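Local coordinates for novel immune-type receptor 11 (Ictalurus punctatus, PDB 2QTE), which probably acts as a cell-surface immune receptor whose immunoglobulin variable-type extracellular domain takes part in allogeneic recognition, at residues V26-Q37 / D86-E97; F62-T70 / N79-D87. The protein carries 1 engineered substitution. One frame throughout, in Å; residues are numbered along the deposited sequence.

Contact 1 (V26-Q37 / D86-E97). Engineered in segment 26-37: D30 (natural residue Asn).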
loop_
_atom_site.group_PDB
_atom_site.type_symbol
_atom_site.label_atom_id
_atom_site.label_comp_id
_atom_site.label_asym_id
_atom_site.label_seq_id
_atom_site.Cartn_x
_atom_site.Cartn_y
_atom_site.Cartn_z
ATOM N N VAL A 26 -9.061 -9.706 -12.731
ATOM C CA VAL A 26 -9.436 -8.388 -12.268
ATOM C C VAL A 26 -10.956 -8.287 -12.341
ATOM O O VAL A 26 -11.545 -8.560 -13.378
ATOM C CB VAL A 26 -8.774 -7.281 -13.129
ATOM C CG1 VAL A 26 -9.362 -5.909 -12.803
ATOM C CG2 VAL A 26 -7.258 -7.289 -12.948
ATOM N N THR A 27 -11.603 -7.881 -11.260
ATOM C CA THR A 27 -13.066 -7.781 -11.271
ATOM C C THR A 27 -13.569 -6.557 -12.079
ATOM O O THR A 27 -14.465 -6.667 -12.937
ATOM C CB THR A 27 -13.634 -7.754 -9.829
ATOM O OG1 THR A 27 -12.946 -8.721 -9.012
ATOM C CG2 THR A 27 -15.122 -8.049 -9.833
ATOM N N ASN A 28 -12.977 -5.400 -11.804
ATOM C CA ASN A 28 -13.361 -4.140 -12.428
ATOM C C ASN A 28 -12.070 -3.469 -12.905
ATOM O O ASN A 28 -11.447 -2.721 -12.154
ATOM C CB ASN A 28 -14.071 -3.285 -11.378
ATOM C CG ASN A 28 -14.830 -2.126 -11.962
ATOM O OD1 ASN A 28 -14.280 -1.330 -12.711
ATOM N ND2 ASN A 28 -16.106 -1.994 -11.578
ATOM N N LYS A 29 -11.670 -3.761 -14.148
ATOM C CA LYS A 29 -10.432 -3.207 -14.757
ATOM C C LYS A 29 -10.206 -1.790 -14.316
ATOM O O LYS A 29 -9.076 -1.363 -14.124
ATOM C CB LYS A 29 -10.483 -3.273 -16.290
ATOM C CG LYS A 29 -9.577 -4.326 -16.919
ATOM C CD LYS A 29 -10.237 -5.687 -17.044
ATOM C CE LYS A 29 -9.402 -6.611 -17.914
ATOM N NZ LYS A 29 -9.276 -6.156 -19.341
ATOM N N ASP A 30 -11.302 -1.080 -14.113
ATOM C CA ASP A 30 -11.273 0.329 -13.822
ATOM C C ASP A 30 -10.750 0.732 -12.444
ATOM O O ASP A 30 -10.384 1.879 -12.278
ATOM C CB ASP A 30 -12.662 0.934 -14.048
ATOM C CG ASP A 30 -13.272 0.535 -15.406
ATOM O OD1 ASP A 30 -12.513 0.140 -16.343
ATOM O OD2 ASP A 30 -14.526 0.628 -15.508
ATOM N N ASN A 31 -10.715 -0.180 -11.470
ATOM C CA ASN A 31 -10.146 0.130 -10.145
ATOM C C ASN A 31 -8.783 -0.506 -9.948
ATOM O O ASN A 31 -8.346 -0.760 -8.807
ATOM C CB ASN A 31 -11.085 -0.275 -8.993
ATOM C CG ASN A 31 -12.433 0.417 -9.062
ATOM O OD1 ASN A 31 -12.844 0.870 -10.114
ATOM N ND2 ASN A 31 -13.135 0.478 -7.938
ATOM N N LEU A 32 -8.100 -0.735 -11.064
ATOM C CA LEU A 32 -6.797 -1.356 -11.032
ATOM C C LEU A 32 -5.684 -0.327 -11.287
ATOM O O LEU A 32 -5.838 0.576 -12.131
ATOM C CB LEU A 32 -6.763 -2.476 -12.038
ATOM C CG LEU A 32 -5.480 -3.229 -12.231
ATOM C CD1 LEU A 32 -5.177 -4.155 -11.058
ATOM C CD2 LEU A 32 -5.607 -4.002 -13.518
ATOM N N ALA A 33 -4.600 -0.440 -10.511
ATOM C CA ALA A 33 -3.589 0.594 -10.483
ATOM C C ALA A 33 -2.318 0.068 -9.873
ATOM O O ALA A 33 -2.341 -0.904 -9.112
ATOM C CB ALA A 33 -4.099 1.799 -9.642
ATOM N N TRP A 34 -1.204 0.745 -10.148
ATOM C CA TRP A 34 0.043 0.411 -9.532
ATOM C C TRP A 34 0.284 1.492 -8.505
ATOM O O TRP A 34 -0.011 2.662 -8.749
ATOM C CB TRP A 34 1.186 0.479 -10.566
ATOM C CG TRP A 34 1.434 -0.766 -11.362
ATOM C CD1 TRP A 34 0.994 -1.040 -12.612
ATOM C CD2 TRP A 34 2.225 -1.901 -10.951
ATOM N NE1 TRP A 34 1.442 -2.294 -13.011
ATOM C CE2 TRP A 34 2.192 -2.836 -12.002
ATOM C CE3 TRP A 34 2.939 -2.214 -9.796
ATOM C CZ2 TRP A 34 2.876 -4.034 -11.946
ATOM C CZ3 TRP A 34 3.602 -3.422 -9.722
ATOM C CH2 TRP A 34 3.545 -4.329 -10.782
ATOM N N TYR A 35 0.768 1.108 -7.331
ATOM C CA TYR A 35 1.083 2.101 -6.309
ATOM C C TYR A 35 2.567 2.026 -6.168
ATOM O O TYR A 35 3.118 0.980 -6.362
ATOM C CB TYR A 35 0.412 1.740 -4.980
ATOM C CG TYR A 35 -1.046 2.004 -5.055
ATOM C CD1 TYR A 35 -1.874 1.215 -5.872
ATOM C CD2 TYR A 35 -1.604 3.062 -4.378
ATOM C CE1 TYR A 35 -3.218 1.485 -5.977
ATOM C CE2 TYR A 35 -2.948 3.353 -4.494
ATOM C CZ TYR A 35 -3.732 2.547 -5.296
ATOM O OH TYR A 35 -5.044 2.835 -5.398
ATOM N N ARG A 36 3.193 3.124 -5.758
ATOM C CA ARG A 36 4.629 3.162 -5.640
ATOM C C ARG A 36 4.982 3.665 -4.238
ATOM O O ARG A 36 4.380 4.656 -3.771
ATOM C CB ARG A 36 5.164 4.127 -6.697
ATOM C CG ARG A 36 6.649 4.382 -6.671
ATOM C CD ARG A 36 7.001 5.467 -7.747
ATOM N NE ARG A 36 8.441 5.764 -7.710
ATOM C CZ ARG A 36 9.083 6.470 -8.643
ATOM N NH1 ARG A 36 8.412 6.975 -9.655
ATOM N NH2 ARG A 36 10.406 6.700 -8.538
ATOM N N GLN A 37 5.952 3.006 -3.574
ATOM C CA GLN A 37 6.404 3.472 -2.278
ATOM C C GLN A 37 7.900 3.655 -2.359
ATOM O O GLN A 37 8.616 2.670 -2.508
ATOM C CB GLN A 37 6.136 2.423 -1.183
ATOM C CG GLN A 37 6.424 2.960 0.233
ATOM C CD GLN A 37 6.673 1.878 1.236
ATOM O OE1 GLN A 37 6.625 0.701 0.897
ATOM N NE2 GLN A 37 6.966 2.271 2.485
ATOM N N ASP A 86 16.711 6.873 -8.326
ATOM C CA ASP A 86 15.463 7.256 -7.645
ATOM C C ASP A 86 14.231 6.441 -8.097
ATOM O O ASP A 86 13.115 6.623 -7.566
ATOM C CB ASP A 86 15.207 8.737 -7.804
ATOM C CG ASP A 86 16.339 9.569 -7.275
ATOM O OD1 ASP A 86 17.060 10.134 -8.102
ATOM O OD2 ASP A 86 16.537 9.630 -6.042
ATOM N N ASP A 87 14.414 5.544 -9.058
ATOM C CA ASP A 87 13.336 4.613 -9.443
ATOM C C ASP A 87 13.207 3.501 -8.400
ATOM O O ASP A 87 12.158 2.808 -8.307
ATOM C CB ASP A 87 13.594 3.923 -10.797
ATOM C CG ASP A 87 13.503 4.856 -11.985
ATOM O OD1 ASP A 87 12.834 5.911 -11.946
ATOM O OD2 ASP A 87 14.165 4.523 -12.983
ATOM N N GLY A 88 14.282 3.297 -7.637
ATOM C CA GLY A 88 14.307 2.227 -6.609
ATOM C C GLY A 88 13.096 2.346 -5.673
ATOM O O GLY A 88 12.643 3.418 -5.404
ATOM N N GLY A 89 12.543 1.237 -5.196
ATOM C CA GLY A 89 11.435 1.318 -4.235
ATOM C C GLY A 89 10.526 0.130 -4.426
ATOM O O GLY A 89 10.902 -0.811 -5.107
ATOM N N GLU A 90 9.320 0.183 -3.859
ATOM C CA GLU A 90 8.418 -0.968 -4.027
ATOM C C GLU A 90 7.211 -0.518 -4.826
ATOM O O GLU A 90 6.754 0.620 -4.681
ATOM C CB GLU A 90 8.052 -1.619 -2.679
ATOM C CG GLU A 90 9.277 -1.908 -1.786
ATOM C CD GLU A 90 9.005 -2.666 -0.510
ATOM O OE1 GLU A 90 8.067 -2.304 0.256
ATOM O OE2 GLU A 90 9.767 -3.615 -0.240
ATOM N N TYR A 91 6.716 -1.424 -5.680
ATOM C CA TYR A 91 5.623 -1.144 -6.556
ATOM C C TYR A 91 4.646 -2.291 -6.380
ATOM O O TYR A 91 5.009 -3.467 -6.573
ATOM C CB TYR A 91 6.079 -1.085 -8.035
ATOM C CG TYR A 91 7.067 0.045 -8.349
ATOM C CD1 TYR A 91 8.421 -0.037 -7.957
ATOM C CD2 TYR A 91 6.656 1.170 -9.064
ATOM C CE1 TYR A 91 9.343 1.029 -8.248
ATOM C CE2 TYR A 91 7.578 2.214 -9.400
ATOM C CZ TYR A 91 8.896 2.130 -8.989
ATOM O OH TYR A 91 9.768 3.170 -9.322
ATOM N N PHE A 92 3.422 -1.924 -6.047
ATOM C CA PHE A 92 2.375 -2.882 -5.707
ATOM C C PHE A 92 1.247 -2.705 -6.722
ATOM O O PHE A 92 0.823 -1.589 -6.985
ATOM C CB PHE A 92 1.786 -2.568 -4.312
ATOM C CG PHE A 92 2.800 -2.308 -3.240
ATOM C CD1 PHE A 92 3.740 -3.298 -2.884
ATOM C CD2 PHE A 92 2.828 -1.077 -2.584
ATOM C CE1 PHE A 92 4.670 -3.092 -1.886
ATOM C CE2 PHE A 92 3.824 -0.806 -1.566
ATOM C CZ PHE A 92 4.725 -1.826 -1.195
ATOM N N CYS A 93 0.747 -3.805 -7.264
ATOM C CA CYS A 93 -0.364 -3.779 -8.172
ATOM C C CYS A 93 -1.576 -4.208 -7.383
ATOM O O CYS A 93 -1.564 -5.222 -6.743
ATOM C CB CYS A 93 -0.114 -4.739 -9.327
ATOM S SG CYS A 93 -1.289 -4.601 -10.635
ATOM N N GLY A 94 -2.617 -3.418 -7.418
ATOM C CA GLY A 94 -3.807 -3.718 -6.672
ATOM C C GLY A 94 -5.082 -3.228 -7.283
ATOM O O GLY A 94 -5.112 -2.336 -8.146
ATOM N N GLU A 95 -6.164 -3.790 -6.789
ATOM C CA GLU A 95 -7.484 -3.443 -7.265
ATOM C C GLU A 95 -8.376 -2.995 -6.104
ATOM O O GLU A 95 -8.465 -3.708 -5.118
ATOM C CB GLU A 95 -8.053 -4.696 -7.937
ATOM C CG GLU A 95 -9.250 -4.411 -8.754
ATOM C CD GLU A 95 -9.975 -5.652 -9.217
ATOM O OE1 GLU A 95 -9.339 -6.705 -9.424
ATOM O OE2 GLU A 95 -11.200 -5.537 -9.371
ATOM N N VAL A 96 -8.994 -1.804 -6.189
ATOM C CA VAL A 96 -9.970 -1.342 -5.174
ATOM C C VAL A 96 -11.255 -2.165 -5.321
ATOM O O VAL A 96 -11.802 -2.269 -6.414
ATOM C CB VAL A 96 -10.276 0.180 -5.235
ATOM C CG1 VAL A 96 -11.589 0.556 -4.488
ATOM C CG2 VAL A 96 -9.109 0.991 -4.706
ATOM N N GLU A 97 -11.686 -2.776 -4.217
ATOM C CA GLU A 97 -12.906 -3.597 -4.181
ATOM C C GLU A 97 -13.752 -3.242 -2.967
ATOM O O GLU A 97 -13.528 -3.741 -1.900
ATOM C CB GLU A 97 -12.539 -5.075 -4.154
ATOM C CG GLU A 97 -13.136 -5.877 -5.323
ATOM C CD GLU A 97 -14.447 -6.583 -4.991
ATOM O OE1 GLU A 97 -15.004 -6.345 -3.887
ATOM O OE2 GLU A 97 -14.916 -7.393 -5.831
HETATM O O HOH W 1 -10.458 -9.594 -9.546
HETATM O O HOH W 2 10.405 4.936 -5.786
HETATM O O HOH W 3 12.174 8.137 -10.334
#
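Six antiparallel pairs join L32-Q37 to E90-E95, and backbone hydrogen bonds run along the seam in couples: A33 with G94, Y35 with F92, Q37 with E90. G94 N reaches A33 O at 3.0 Å, almost straight (175°).

Aromatic contacts gather on the face carrying W34 and C93, the tryptophan and the disulfide cysteine of the immunoglobulin core. C93 CB sits over the six-membered ring of W34, 3.8 Å from its centroid and 2° off the normal. With chi1 at -171°, SG is anti to the backbone N and lies over the five-membered ring, and it forms the disulfide to C21, just past strand 17-19. The extended R36 chain runs beside the Y91 ring, its CG making an off-centre CH-pi contact with it, and the hydroxyl of Y91 lies over one guanidinium face while donating to D87 O at 2.6 Å, the tyrosine corner of such domains.

Polar side chains close both ends. E95, fully extended, accepts from T27 N at OE1 (3.1 Å) and from N28 N at OE2 (3.0 Å), the latter from above the carboxylate plane. R36 NH2 makes a weak bond to D86 O, while water 3 links it to D87 OD1.

The charge of E95, a buried residue, is thus probably stabilised by backbone N-H groups and the water that donates to OE1, and the loop before strand 32-37 is held against strand 89-97.

Contact 2 (F62-T70 / N79-D87)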
loop_
_atom_site.group_PDB
_atom_site.type_symbol
_atom_site.label_atom_id
_atom_site.label_comp_id
_atom_site.label_asym_id
_atom_site.label_seq_id
_atom_site.Cartn_x
_atom_site.Cartn_y
_atom_site.Cartn_z
ATOM N N PHE A 62 2.786 13.622 -12.826
ATOM C CA PHE A 62 3.974 12.797 -13.030
ATOM C C PHE A 62 4.662 13.187 -14.343
ATOM O O PHE A 62 4.091 13.031 -15.424
ATOM C CB PHE A 62 3.673 11.294 -13.023
ATOM C CG PHE A 62 4.914 10.479 -12.925
ATOM C CD1 PHE A 62 5.815 10.717 -11.878
ATOM C CD2 PHE A 62 5.229 9.514 -13.898
ATOM C CE1 PHE A 62 7.033 10.013 -11.778
ATOM C CE2 PHE A 62 6.423 8.765 -13.806
ATOM C CZ PHE A 62 7.332 9.011 -12.744
ATOM N N LYS A 63 5.857 13.756 -14.261
ATOM C CA LYS A 63 6.506 14.219 -15.468
ATOM C C LYS A 63 7.743 13.367 -15.806
ATOM O O LYS A 63 8.884 13.799 -15.570
ATOM C CB LYS A 63 6.867 15.691 -15.341
ATOM C CG LYS A 63 5.630 16.592 -15.272
ATOM C CD LYS A 63 5.952 18.048 -15.525
ATOM C CE LYS A 63 4.848 18.947 -14.947
ATOM N NZ LYS A 63 3.467 18.756 -15.555
ATOM N N ASP A 64 7.518 12.141 -16.293
ATOM C CA ASP A 64 8.659 11.257 -16.614
ATOM C C ASP A 64 8.384 10.178 -17.661
ATOM O O ASP A 64 7.930 9.052 -17.345
ATOM C CB ASP A 64 9.274 10.617 -15.372
ATOM C CG ASP A 64 10.724 10.177 -15.616
ATOM O OD1 ASP A 64 10.988 9.672 -16.715
ATOM O OD2 ASP A 64 11.596 10.353 -14.730
ATOM N N SER A 65 8.773 10.495 -18.879
ATOM C CA SER A 65 8.418 9.701 -20.030
ATOM C C SER A 65 9.289 8.454 -20.181
ATOM O O SER A 65 9.188 7.762 -21.201
ATOM C CB SER A 65 8.488 10.588 -21.270
ATOM O OG SER A 65 7.292 11.364 -21.293
ATOM N N ARG A 66 10.130 8.150 -19.166
ATOM C CA ARG A 66 10.838 6.854 -19.116
ATOM C C ARG A 66 9.889 5.685 -18.811
ATOM O O ARG A 66 10.178 4.565 -19.216
ATOM C CB ARG A 66 12.012 6.852 -18.125
ATOM C CG ARG A 66 13.270 7.682 -18.636
ATOM C CD ARG A 66 14.352 7.895 -17.554
ATOM N NE ARG A 66 13.682 8.194 -16.315
ATOM C CZ ARG A 66 13.696 7.398 -15.257
ATOM N NH1 ARG A 66 12.983 7.753 -14.179
ATOM N NH2 ARG A 66 14.421 6.279 -15.273
ATOM N N PHE A 67 8.796 5.960 -18.085
ATOM C CA PHE A 67 7.800 4.949 -17.730
ATOM C C PHE A 67 6.758 4.779 -18.811
ATOM O O PHE A 67 6.374 5.752 -19.476
ATOM C CB PHE A 67 7.093 5.289 -16.404
ATOM C CG PHE A 67 8.019 5.220 -15.181
ATOM C CD1 PHE A 67 9.035 6.164 -15.004
ATOM C CD2 PHE A 67 7.873 4.239 -14.252
ATOM C CE1 PHE A 67 9.918 6.092 -13.861
ATOM C CE2 PHE A 67 8.714 4.153 -13.110
ATOM C CZ PHE A 67 9.733 5.073 -12.918
ATOM N N SER A 68 6.270 3.546 -18.948
ATOM C CA SER A 68 5.180 3.204 -19.870
ATOM C C SER A 68 4.576 1.957 -19.298
ATOM O O SER A 68 4.998 1.491 -18.234
ATOM C CB SER A 68 5.667 2.932 -21.292
ATOM O OG SER A 68 6.638 1.908 -21.335
ATOM N N MET A 69 3.556 1.441 -19.958
ATOM C CA MET A 69 2.962 0.181 -19.555
ATOM C C MET A 69 2.626 -0.631 -20.778
ATOM O O MET A 69 2.480 -0.102 -21.876
ATOM C CB MET A 69 1.668 0.424 -18.770
ATOM C CG MET A 69 1.838 1.052 -17.412
ATOM S SD MET A 69 0.453 0.822 -16.281
ATOM C CE MET A 69 0.722 -0.902 -15.968
ATOM N N THR A 70 2.539 -1.937 -20.564
ATOM C CA THR A 70 1.957 -2.857 -21.507
ATOM C C THR A 70 0.618 -3.278 -20.927
ATOM O O THR A 70 0.563 -3.951 -19.877
ATOM C CB THR A 70 2.923 -4.010 -21.680
ATOM O OG1 THR A 70 4.149 -3.476 -22.216
ATOM C CG2 THR A 70 2.366 -5.095 -22.649
ATOM N N ASN A 79 6.789 -0.647 -17.398
ATOM C CA ASN A 79 8.156 -0.660 -17.928
ATOM C C ASN A 79 8.884 0.643 -17.572
ATOM O O ASN A 79 8.253 1.681 -17.409
ATOM C CB ASN A 79 8.145 -0.738 -19.429
ATOM C CG ASN A 79 7.134 -1.723 -19.956
ATOM O OD1 ASN A 79 7.232 -2.899 -19.635
ATOM N ND2 ASN A 79 6.174 -1.263 -20.759
ATOM N N ILE A 80 10.201 0.562 -17.427
ATOM C CA ILE A 80 11.073 1.745 -17.365
ATOM C C ILE A 80 12.156 1.573 -18.429
ATOM O O ILE A 80 12.767 0.505 -18.496
ATOM C CB ILE A 80 11.802 1.918 -16.011
ATOM C CG1 ILE A 80 10.847 1.870 -14.805
ATOM C CG2 ILE A 80 12.450 3.270 -15.964
ATOM C CD1 ILE A 80 10.300 0.489 -14.481
ATOM N N ILE A 81 12.378 2.586 -19.277
ATOM C CA ILE A 81 13.520 2.506 -20.190
ATOM C C ILE A 81 14.610 3.401 -19.562
ATOM O O ILE A 81 14.382 4.584 -19.335
ATOM C CB ILE A 81 13.151 2.764 -21.702
ATOM C CG1 ILE A 81 12.339 1.556 -22.262
ATOM C CG2 ILE A 81 14.436 2.842 -22.615
ATOM C CD1 ILE A 81 11.565 1.841 -23.548
ATOM N N GLY A 82 15.768 2.848 -19.247
ATOM C CA GLY A 82 16.853 3.668 -18.665
ATOM C C GLY A 82 16.685 3.995 -17.195
ATOM O O GLY A 82 16.578 5.171 -16.828
ATOM N N ALA A 83 16.676 2.956 -16.346
ATOM C CA ALA A 83 16.503 3.089 -14.864
ATOM C C ALA A 83 17.469 4.068 -14.169
ATOM O O ALA A 83 18.663 4.153 -14.540
ATOM C CB ALA A 83 16.607 1.704 -14.223
ATOM N N ARG A 84 16.968 4.831 -13.201
ATOM C CA ARG A 84 17.870 5.649 -12.389
ATOM C C ARG A 84 17.670 5.392 -10.902
ATOM O O ARG A 84 16.622 4.853 -10.482
ATOM C CB ARG A 84 17.872 7.136 -12.755
ATOM C CG ARG A 84 16.618 7.980 -12.538
ATOM C CD ARG A 84 16.649 9.239 -13.487
ATOM N NE ARG A 84 17.224 8.900 -14.809
ATOM C CZ ARG A 84 17.228 9.681 -15.899
ATOM N NH1 ARG A 84 16.652 10.888 -15.918
ATOM N NH2 ARG A 84 17.806 9.228 -16.992
ATOM N N GLU A 85 18.701 5.733 -10.115
ATOM C CA GLU A 85 18.673 5.439 -8.675
ATOM C C GLU A 85 17.307 5.738 -8.015
ATOM O O GLU A 85 16.786 4.928 -7.245
ATOM C CB GLU A 85 19.747 6.239 -7.964
ATOM C CG GLU A 85 21.157 5.742 -8.276
ATOM C CD GLU A 85 22.173 6.409 -7.380
ATOM O OE1 GLU A 85 22.006 6.298 -6.140
ATOM O OE2 GLU A 85 23.097 7.075 -7.921
ATOM N N ASP A 86 16.711 6.873 -8.326
ATOM C CA ASP A 86 15.463 7.256 -7.645
ATOM C C ASP A 86 14.231 6.441 -8.097
ATOM O O ASP A 86 13.115 6.623 -7.566
ATOM C CB ASP A 86 15.207 8.737 -7.804
ATOM C CG ASP A 86 16.339 9.569 -7.275
ATOM O OD1 ASP A 86 17.060 10.134 -8.102
ATOM O OD2 ASP A 86 16.537 9.630 -6.042
ATOM N N ASP A 87 14.414 5.544 -9.058
ATOM C CA ASP A 87 13.336 4.613 -9.443
ATOM C C ASP A 87 13.207 3.501 -8.400
ATOM O O ASP A 87 12.158 2.808 -8.307
ATOM C CB ASP A 87 13.594 3.923 -10.797
ATOM C CG ASP A 87 13.503 4.856 -11.985
ATOM O OD1 ASP A 87 12.834 5.911 -11.946
ATOM O OD2 ASP A 87 14.165 4.523 -12.983
HETATM O O HOH W 4 6.152 -4.826 -20.849
#
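R66 meets D87 end-on, NH1 to OD1 and NH2 to OD2, both at 2.9 Å. Its chain bends at chi3 (-41°), bringing the guanidinium there. Guanidinium and carboxylate are coplanar to within 1°, and each oxygen offers its syn lone pair, so the two bonds fix the rotation of both groups. NH2 also donates to G82 O at 2.9 Å, from above that carbonyl plane. Over one face of the guanidinium lies that of R84, stacked at 8° with centres 4.2 Å apart; the nearby carboxylates probably offset the like charges.

Beside this bridge F67 presents one ring face to I80 CG1, 3.9 Å from the centroid, and its CZ edge to D87 OD1, nearly perpendicular to the carboxylate. The arginine-aspartate pair spanning the base of this immunoglobulin V-type domain is a familiar feature of the fold, here beside the hairpin of strands 67-71 and 76-80. With an alanine in place of R66, the D87 carboxylate would probably lose its charge partner and R84 would be set free to turn.

A second shell positions the bridge. D64 OD2 takes R66 NH1 at 3.0 Å, while its OD1 accepts R66 N in an Asx turn; R84 N donates to D87 OD2 at 2.8 Å. Farther along the hairpin, N79 ND2 bonds S68 OG in its amide plane and T70 OG1 weakly, while N79 OD1 accepts from T18.

After strands 7-10 and 17-19 the chain passes 26-37, then runs through strands 44-49 and 56-58 before reaching 62-70. Contact 2 closes the shorter loop, a hairpin whose return strand leads through 79-87; contact 1 closes the longer one when 86-97 comes back beside 26-37, so contact 2 is nested in it, overlapping its closing segment at D86 and D87. That turn carries the chain from the three-stranded sheet into the six-stranded one. Their centres are 15 Å apart, yet they touch across the sandwich: M69 packs on W34, while F67 reaches R36 and Y91. Contact 1 therefore joins neighbouring strands within one sheet, and contact 2 ties the other sheet's edge hairpin to the connection between sheets.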